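Local coordinates for aminopeptidase-like protein (Chaetomium thermophilum, PDB 5JM6) that probably acts as a zinc-dependent metalloaminopeptidase of the M18 family, with two neighbouring zinc sites, and assembles into a dodecamer, at residues Gly100-Thr105 with Ala321-Thr326; Ala82-Leu87 with Met316-Ala321; Gln119-Gly124 with Glu363-Ser368. All coordinates share one frame; numbering follows the deposited sequence.

Contact 1 (Gly100-Thr105 with Ala321-Thr326); sequences GGKYFT and AKRAPT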
loop_
_atom_site.group_PDB
_atom_site.type_symbol
_atom_site.label_atom_id
_atom_site.label_comp_id
_atom_site.label_asym_id
_atom_site.label_seq_id
_atom_site.Cartn_x
_atom_site.Cartn_y
_atom_site.Cartn_z
ATOM N N GLY A 100 -41.648 51.976 27.498
ATOM C CA GLY A 100 -42.672 51.756 26.495
ATOM C C GLY A 100 -42.196 52.050 25.084
ATOM O O GLY A 100 -42.929 51.830 24.124
ATOM N N GLY A 101 -40.970 52.551 24.952
ATOM C CA GLY A 101 -40.426 52.890 23.648
ATOM C C GLY A 101 -39.957 51.674 22.873
ATOM O O GLY A 101 -39.703 50.619 23.453
ATOM N N LYS A 102 -39.851 51.816 21.555
ATOM C CA LYS A 102 -39.420 50.714 20.695
ATOM C C LYS A 102 -38.378 51.209 19.697
ATOM O O LYS A 102 -38.602 52.195 18.994
ATOM C CB LYS A 102 -40.622 50.093 19.975
ATOM C CG LYS A 102 -41.795 49.785 20.905
ATOM C CD LYS A 102 -42.967 49.127 20.195
ATOM C CE LYS A 102 -43.533 50.003 19.093
ATOM N NZ LYS A 102 -44.815 49.444 18.578
ATOM N N TYR A 103 -37.239 50.524 19.639
ATOM C CA TYR A 103 -36.087 51.035 18.901
ATOM C C TYR A 103 -35.348 49.961 18.106
ATOM O O TYR A 103 -35.590 48.766 18.282
ATOM C CB TYR A 103 -35.115 51.715 19.872
ATOM C CG TYR A 103 -35.784 52.703 20.801
ATOM C CD1 TYR A 103 -36.009 54.016 20.408
ATOM C CD2 TYR A 103 -36.203 52.318 22.069
ATOM C CE1 TYR A 103 -36.627 54.919 21.252
ATOM C CE2 TYR A 103 -36.823 53.214 22.920
ATOM C CZ TYR A 103 -37.033 54.513 22.507
ATOM O OH TYR A 103 -37.648 55.407 23.354
ATOM N N PHE A 104 -34.463 50.400 17.215
ATOM C CA PHE A 104 -33.528 49.499 16.549
ATOM C C PHE A 104 -32.267 50.233 16.105
ATOM O O PHE A 104 -32.269 51.453 15.943
ATOM C CB PHE A 104 -34.180 48.804 15.348
ATOM C CG PHE A 104 -34.418 49.706 14.164
ATOM C CD1 PHE A 104 -35.599 50.420 14.048
ATOM C CD2 PHE A 104 -33.473 49.819 13.153
ATOM C CE1 PHE A 104 -35.827 51.241 12.958
ATOM C CE2 PHE A 104 -33.695 50.641 12.063
ATOM C CZ PHE A 104 -34.875 51.348 11.963
ATOM N N THR A 105 -31.194 49.474 15.905
ATOM C CA THR A 105 -29.937 50.034 15.424
ATOM C C THR A 105 -29.301 49.088 14.406
ATOM O O THR A 105 -29.528 47.877 14.429
ATOM C CB THR A 105 -28.972 50.332 16.600
ATOM O OG1 THR A 105 -29.533 51.373 17.406
ATOM C CG2 THR A 105 -27.597 50.789 16.118
ATOM N N ALA A 321 -44.635 40.272 20.397
ATOM C CA ALA A 321 -44.540 40.185 21.852
ATOM C C ALA A 321 -45.532 41.117 22.548
ATOM O O ALA A 321 -45.971 42.114 21.972
ATOM C CB ALA A 321 -43.123 40.494 22.309
ATOM N N LYS A 322 -45.889 40.777 23.784
ATOM C CA LYS A 322 -46.708 41.655 24.614
ATOM C C LYS A 322 -45.970 42.949 24.920
ATOM O O LYS A 322 -44.745 42.950 25.042
ATOM C CB LYS A 322 -47.072 40.985 25.945
ATOM C CG LYS A 322 -48.072 39.844 25.894
ATOM C CD LYS A 322 -48.366 39.363 27.316
ATOM C CE LYS A 322 -48.881 37.931 27.349
ATOM N NZ LYS A 322 -48.927 37.389 28.739
ATOM N N ARG A 323 -46.699 44.058 25.015
ATOM C CA ARG A 323 -46.238 45.129 25.883
ATOM C C ARG A 323 -47.278 45.325 26.972
ATOM O O ARG A 323 -48.195 46.135 26.827
ATOM C CB ARG A 323 -46.037 46.433 25.105
ATOM C CG ARG A 323 -45.144 46.331 23.881
ATOM C CD ARG A 323 -44.710 47.722 23.445
ATOM N NE ARG A 323 -45.854 48.622 23.321
ATOM C CZ ARG A 323 -45.802 49.935 23.516
ATOM N NH1 ARG A 323 -44.659 50.512 23.850
ATOM N NH2 ARG A 323 -46.897 50.671 23.382
ATOM N N ALA A 324 -47.057 44.688 28.111
ATOM C CA ALA A 324 -47.977 44.801 29.226
ATOM C C ALA A 324 -47.535 46.008 30.020
ATOM O O ALA A 324 -46.353 46.349 30.006
ATOM C CB ALA A 324 -47.970 43.537 30.080
ATOM N N PRO A 325 -48.471 46.675 30.705
ATOM C CA PRO A 325 -48.057 47.835 31.499
ATOM C C PRO A 325 -47.143 47.437 32.657
ATOM O O PRO A 325 -46.464 48.287 33.231
ATOM C CB PRO A 325 -49.385 48.403 32.009
ATOM C CG PRO A 325 -50.320 47.241 32.000
ATOM C CD PRO A 325 -49.917 46.414 30.814
ATOM N N THR A 326 -47.146 46.152 32.996
ATOM C CA THR A 326 -46.343 45.622 34.090
ATOM C C THR A 326 -45.017 44.979 33.651
ATOM O O THR A 326 -44.341 44.347 34.464
ATOM C CB THR A 326 -47.156 44.608 34.911
ATOM O OG1 THR A 326 -47.747 43.643 34.033
ATOM C CG2 THR A 326 -48.266 45.328 35.665
#

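Contact 2 (Ala82-Leu87 with Met316-Ala321); sequences AGYVEL and MALLHA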
loop_
_atom_site.group_PDB
_atom_site.type_symbol
_atom_site.label_atom_id
_atom_site.label_comp_id
_atom_site.label_asym_id
_atom_site.label_seq_id
_atom_site.Cartn_x
_atom_site.Cartn_y
_atom_site.Cartn_z
ATOM N N ALA A 82 -44.128 49.289 12.237
ATOM C CA ALA A 82 -44.682 48.954 13.545
ATOM C C ALA A 82 -44.421 50.049 14.579
ATOM O O ALA A 82 -44.805 49.916 15.741
ATOM C CB ALA A 82 -44.114 47.629 14.031
ATOM N N GLY A 83 -43.767 51.126 14.157
ATOM C CA GLY A 83 -43.539 52.263 15.032
ATOM C C GLY A 83 -42.241 52.252 15.819
ATOM O O GLY A 83 -42.145 52.896 16.864
ATOM N N TYR A 84 -41.242 51.522 15.331
ATOM C CA TYR A 84 -39.924 51.531 15.961
ATOM C C TYR A 84 -39.123 52.753 15.516
ATOM O O TYR A 84 -39.245 53.214 14.381
ATOM C CB TYR A 84 -39.149 50.248 15.642
ATOM C CG TYR A 84 -39.598 49.027 16.422
ATOM C CD1 TYR A 84 -40.873 48.499 16.256
ATOM C CD2 TYR A 84 -38.737 48.388 17.307
ATOM C CE1 TYR A 84 -41.283 47.380 16.962
ATOM C CE2 TYR A 84 -39.138 47.267 18.016
ATOM C CZ TYR A 84 -40.413 46.768 17.839
ATOM O OH TYR A 84 -40.819 45.654 18.539
ATOM N N VAL A 85 -38.306 53.269 16.427
ATOM C CA VAL A 85 -37.462 54.426 16.159
ATOM C C VAL A 85 -36.013 53.982 15.988
ATOM O O VAL A 85 -35.501 53.207 16.791
ATOM C CB VAL A 85 -37.561 55.463 17.298
ATOM C CG1 VAL A 85 -36.539 56.572 17.114
ATOM C CG2 VAL A 85 -38.970 56.029 17.378
ATOM N N GLU A 86 -35.355 54.462 14.937
ATOM C CA GLU A 86 -33.971 54.083 14.676
ATOM C C GLU A 86 -32.999 54.914 15.503
ATOM O O GLU A 86 -33.121 56.136 15.569
ATOM C CB GLU A 86 -33.637 54.237 13.190
ATOM C CG GLU A 86 -32.170 53.996 12.872
ATOM C CD GLU A 86 -31.885 53.928 11.385
ATOM O OE1 GLU A 86 -30.761 53.524 11.018
ATOM O OE2 GLU A 86 -32.777 54.277 10.583
ATOM N N LEU A 87 -32.032 54.251 16.133
ATOM C CA LEU A 87 -31.004 54.966 16.876
ATOM C C LEU A 87 -29.676 54.920 16.128
ATOM O O LEU A 87 -28.968 53.913 16.175
ATOM C CB LEU A 87 -30.852 54.363 18.275
ATOM C CG LEU A 87 -32.106 54.404 19.150
ATOM C CD1 LEU A 87 -31.944 53.538 20.389
ATOM C CD2 LEU A 87 -32.420 55.834 19.540
ATOM N N MET A 316 -39.959 37.952 14.286
ATOM C CA MET A 316 -41.419 37.959 14.346
ATOM C C MET A 316 -41.920 37.852 15.783
ATOM O O MET A 316 -42.958 38.419 16.124
ATOM C CB MET A 316 -42.009 36.827 13.500
ATOM C CG MET A 316 -41.816 36.986 11.996
ATOM S SD MET A 316 -42.638 38.426 11.275
ATOM C CE MET A 316 -44.364 37.979 11.453
ATOM N N ALA A 317 -41.188 37.130 16.625
ATOM C CA ALA A 317 -41.549 37.028 18.034
ATOM C C ALA A 317 -41.523 38.401 18.695
ATOM O O ALA A 317 -42.422 38.744 19.461
ATOM C CB ALA A 317 -40.622 36.078 18.756
ATOM N N LEU A 318 -40.494 39.187 18.390
ATOM C CA LEU A 318 -40.403 40.539 18.925
ATOM C C LEU A 318 -41.591 41.380 18.464
ATOM O O LEU A 318 -42.228 42.054 19.271
ATOM C CB LEU A 318 -39.091 41.205 18.508
ATOM C CG LEU A 318 -38.827 42.567 19.153
ATOM C CD1 LEU A 318 -38.806 42.440 20.668
ATOM C CD2 LEU A 318 -37.525 43.159 18.647
ATOM N N LEU A 319 -41.894 41.326 17.171
ATOM C CA LEU A 319 -43.019 42.081 16.628
ATOM C C LEU A 319 -44.350 41.654 17.245
ATOM O O LEU A 319 -45.283 42.450 17.331
ATOM C CB LEU A 319 -43.091 41.934 15.104
ATOM C CG LEU A 319 -42.006 42.608 14.260
ATOM C CD1 LEU A 319 -42.354 42.511 12.782
ATOM C CD2 LEU A 319 -41.806 44.059 14.674
ATOM N N HIS A 320 -44.447 40.391 17.646
ATOM C CA HIS A 320 -45.682 39.864 18.223
ATOM C C HIS A 320 -45.694 39.793 19.753
ATOM O O HIS A 320 -46.651 39.293 20.343
ATOM C CB HIS A 320 -45.981 38.486 17.634
ATOM C CG HIS A 320 -46.472 38.533 16.221
ATOM N ND1 HIS A 320 -47.795 38.345 15.885
ATOM C CD2 HIS A 320 -45.819 38.766 15.057
ATOM C CE1 HIS A 320 -47.936 38.449 14.575
ATOM N NE2 HIS A 320 -46.751 38.704 14.049
ATOM N N ALA A 321 -44.635 40.272 20.397
ATOM C CA ALA A 321 -44.540 40.185 21.852
ATOM C C ALA A 321 -45.532 41.117 22.548
ATOM O O ALA A 321 -45.971 42.114 21.972
ATOM C CB ALA A 321 -43.123 40.494 22.309
#

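Contact 3 (Gln119-Gly124 with Glu363-Ser368); sequences QAYKPG and ESFCSS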
loop_
_atom_site.group_PDB
_atom_site.type_symbol
_atom_site.label_atom_id
_atom_site.label_comp_id
_atom_site.label_asym_id
_atom_site.label_seq_id
_atom_site.Cartn_x
_atom_site.Cartn_y
_atom_site.Cartn_z
ATOM N N GLN A 119 -42.754 49.234 30.130
ATOM C CA GLN A 119 -43.252 50.448 30.773
ATOM C C GLN A 119 -42.867 50.520 32.244
ATOM O O GLN A 119 -42.841 51.599 32.836
ATOM C CB GLN A 119 -44.771 50.545 30.650
ATOM C CG GLN A 119 -45.291 50.641 29.235
ATOM C CD GLN A 119 -46.798 50.501 29.176
ATOM O OE1 GLN A 119 -47.521 51.123 29.957
ATOM N NE2 GLN A 119 -47.279 49.667 28.263
ATOM N N ALA A 120 -42.598 49.363 32.837
ATOM C CA ALA A 120 -42.196 49.280 34.237
ATOM C C ALA A 120 -40.677 49.244 34.389
ATOM O O ALA A 120 -40.165 48.988 35.478
ATOM C CB ALA A 120 -42.827 48.067 34.900
ATOM N N TYR A 121 -39.962 49.452 33.288
ATOM C CA TYR A 121 -38.503 49.389 33.311
ATOM C C TYR A 121 -37.862 50.451 34.204
ATOM O O TYR A 121 -38.312 51.597 34.260
ATOM C CB TYR A 121 -37.933 49.519 31.899
ATOM C CG TYR A 121 -36.426 49.452 31.878
ATOM C CD1 TYR A 121 -35.768 48.236 31.999
ATOM C CD2 TYR A 121 -35.658 50.604 31.758
ATOM C CE1 TYR A 121 -34.391 48.165 31.993
ATOM C CE2 TYR A 121 -34.278 50.544 31.752
ATOM C CZ TYR A 121 -33.651 49.320 31.869
ATOM O OH TYR A 121 -32.277 49.251 31.861
ATOM N N LYS A 122 -36.816 50.034 34.913
ATOM C CA LYS A 122 -35.921 50.918 35.658
ATOM C C LYS A 122 -34.503 50.383 35.484
ATOM O O LYS A 122 -34.326 49.185 35.269
ATOM C CB LYS A 122 -36.276 50.970 37.148
ATOM C CG LYS A 122 -37.752 50.882 37.475
ATOM C CD LYS A 122 -37.971 50.224 38.835
ATOM C CE LYS A 122 -37.333 48.838 38.898
ATOM N NZ LYS A 122 -37.732 48.075 40.119
ATOM N N PRO A 123 -33.490 51.261 35.576
ATOM C CA PRO A 123 -32.099 50.796 35.502
ATOM C C PRO A 123 -31.805 49.688 36.512
ATOM O O PRO A 123 -32.134 49.823 37.690
ATOM C CB PRO A 123 -31.293 52.055 35.821
ATOM C CG PRO A 123 -32.165 53.172 35.361
ATOM C CD PRO A 123 -33.575 52.730 35.652
ATOM N N GLY A 124 -31.194 48.606 36.042
ATOM C CA GLY A 124 -30.933 47.449 36.879
ATOM C C GLY A 124 -31.835 46.275 36.547
ATOM O O GLY A 124 -31.581 45.148 36.973
ATOM N N GLU A 363 -26.974 53.394 30.053
ATOM C CA GLU A 363 -26.453 54.708 30.416
ATOM C C GLU A 363 -27.457 55.807 30.093
ATOM O O GLU A 363 -27.539 56.814 30.799
ATOM C CB GLU A 363 -25.133 54.990 29.704
ATOM C CG GLU A 363 -24.593 56.380 29.976
ATOM C CD GLU A 363 -23.769 56.910 28.831
ATOM O OE1 GLU A 363 -24.199 56.740 27.673
ATOM O OE2 GLU A 363 -22.697 57.496 29.089
ATOM N N SER A 364 -28.222 55.610 29.025
ATOM C CA SER A 364 -29.263 56.559 28.658
ATOM C C SER A 364 -30.313 56.660 29.762
ATOM O O SER A 364 -30.648 57.756 30.207
ATOM C CB SER A 364 -29.918 56.160 27.335
ATOM O OG SER A 364 -30.924 57.086 26.966
ATOM N N PHE A 365 -30.821 55.517 30.212
ATOM C CA PHE A 365 -31.827 55.515 31.271
ATOM C C PHE A 365 -31.238 55.932 32.613
ATOM O O PHE A 365 -31.964 56.384 33.497
ATOM C CB PHE A 365 -32.486 54.141 31.392
ATOM C CG PHE A 365 -33.502 53.873 30.326
ATOM C CD1 PHE A 365 -34.808 54.312 30.471
ATOM C CD2 PHE A 365 -33.152 53.193 29.174
ATOM C CE1 PHE A 365 -35.746 54.072 29.488
ATOM C CE2 PHE A 365 -34.084 52.948 28.188
ATOM C CZ PHE A 365 -35.383 53.391 28.344
ATOM N N CYS A 366 -29.926 55.783 32.763
ATOM C CA CYS A 366 -29.247 56.260 33.963
ATOM C C CYS A 366 -29.246 57.786 34.016
ATOM O O CYS A 366 -29.366 58.372 35.091
ATOM C CB CYS A 366 -27.815 55.731 34.029
ATOM S SG CYS A 366 -27.677 53.981 34.455
ATOM N N SER A 367 -29.105 58.429 32.860
ATOM C CA SER A 367 -29.186 59.887 32.799
ATOM C C SER A 367 -30.572 60.376 33.187
ATOM O O SER A 367 -30.710 61.260 34.031
ATOM C CB SER A 367 -28.829 60.409 31.405
ATOM O OG SER A 367 -27.444 60.683 31.298
ATOM N N SER A 368 -31.589 59.790 32.567
ATOM C CA SER A 368 -32.973 60.194 32.786
ATOM C C SER A 368 -33.352 60.155 34.263
ATOM O O SER A 368 -34.083 61.014 34.752
ATOM C CB SER A 368 -33.918 59.298 31.982
ATOM O OG SER A 368 -33.549 59.266 30.614
#

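Contact 1 (Gly100-Thr105 with Ala321-Thr326)
Lys-102 and Arg-323 meet where strand 102-107 enters the mixed sheet of the zinc-exopeptidase fold, beside the loop that leads from helix 305-320 to strand 330-336. The close-packed part is aliphatic: the two chains cross at about a right angle, with Lys-102 CD 3.9 Å from Arg-323 CD. Lys-102 bends at its third torsion (chi3 -60°), which folds its tip back so that NZ can bond to the carbonyl oxygen of Ala-82. The ammonium is therefore taken up by Ala-82, just past the end of helix 68-81; Lys-102 NZ sits 4.9 Å from Arg-323 NE, two like charges not in contact.

The other side is looser. Arg-323 comes from an exposed stretch of loop and turns an edge of its guanidinium toward the Gly-100 peptide; the modelled separation there is implausibly short, so the exact placing of that group is doubtful and no bond should be read into it. On the strand side, Gly-100 and Gly-101 both form backbone hydrogen bonds with Val-117 of the neighbouring strand 111-117. The bend into the strand calls for glycine: Gly-100 has a positive phi of 82°, where a side chain would be pressed against the carbonyl oxygen of the residue before it.

Contact 2 (Ala82-Leu87 with Met316-Ala321)
Tyr-84 places CG anti to its own carbonyl carbon, beside the backbone N (chi1 -76°), while Leu-318 turns the other way, with CG anti to the backbone N (chi1 -173°); between them these settings bring the phenol end of the tyrosine against the root of the leucine fork. Tyr-84 OH lies 3.7 Å from Leu-318 CG and 4.1 Å from Leu-318 CD2, so the oxygen rests on hydrocarbon. Leu-318 O is no partner for it, since at 3.9 Å from Tyr-84 OH it is merely nearby. Leu-319 approaches another part of the same ring: although its CB does not head for the tyrosine, the end of the chain swings nearer and puts CD2 4.1 Å from Tyr-84 CE1. Both leucines cross the tyrosine at a slant.

The tyrosine follows a Schellman motif. Gly-83, with its positive phi of 92°, ends helix 68-81 and turns the chain into strand 85-86, at the edge of the mixed sheet within the chain. The contact thus joins that turn to the last turn of helix 305-320. The ring of Tyr-84 is also packed by Lys-102 and Thr-116 of the next two strands, and Leu-318 reaches Ala-114 of the sheet. Burial is deepest at Tyr-84 and Leu-318 and less complete towards the glycine, where Ala-82 CB touches Leu-319 CD2 at 4.3 Å.

Contact 3 (Gln119-Gly124 with Glu363-Ser368)
The loop joining strands 111-117 and 127-133 of the mixed sheet is covered by the last turns of helix 353-368, and Tyr-121 and Phe-365 form the aromatic pair between them. It is a T-shaped stack: the edge of the tyrosine ring addresses the face of the phenylalanine, with centroids 5.0 Å apart and planes inclined at 70°. Tyr-121 CE2 leads, standing 3.7 Å from Phe-365 CG and displaced from the ring centre toward the rim. The tyrosine gets there with CG anti to its backbone N (chi1 -180°), which sends the ring out toward the helix.

Two residues on, Pro-123 sets its CG against the helix backbone, 3.7 Å from Phe-365 O. The same Pro-123 CG lies 4.1 Å from Phe-365 CB, at the foot of the phenylalanine side chain, while Pro-123 CB is 4.3 Å from Cys-366 SG. Leu-362, one turn earlier, also touches both Tyr-121 and Pro-123. With Phe-365 cut back to an alanine, the edge of Tyr-121 would probably lose the face it leans on, leaving a gap and a phenol ring freer to turn.

Taken together, a T-shaped aromatic pair with a proline beside it fastens a helix over a strand-connecting loop, at the strand ends of a helix-flanked mixed sheet, as in zinc exopeptidases.

From the N terminus, the chain first lays down 82-87, 100-105 and 119-124, and later returns with 316-321, 321-326 and 363-368 in the same order. The three closures, of contact 2, contact 1 and contact 3, each spanning more than 200 residues, therefore cross pairwise and none nests in another. Contacts 1 and 2 share Ala-321 and are joined by backbone pairing between strands 85-86 and 102-107, so one end of the sheet meets both helix 305-320 and its outgoing loop. Contact 3 ties the loop between strands 111-117 and 127-133 to helix 353-368; Gln-119 packs against Gly-100 and Pro-325 of contact 1, whereas contacts 2 and 3 stay about 8 Å apart at their nearest atoms.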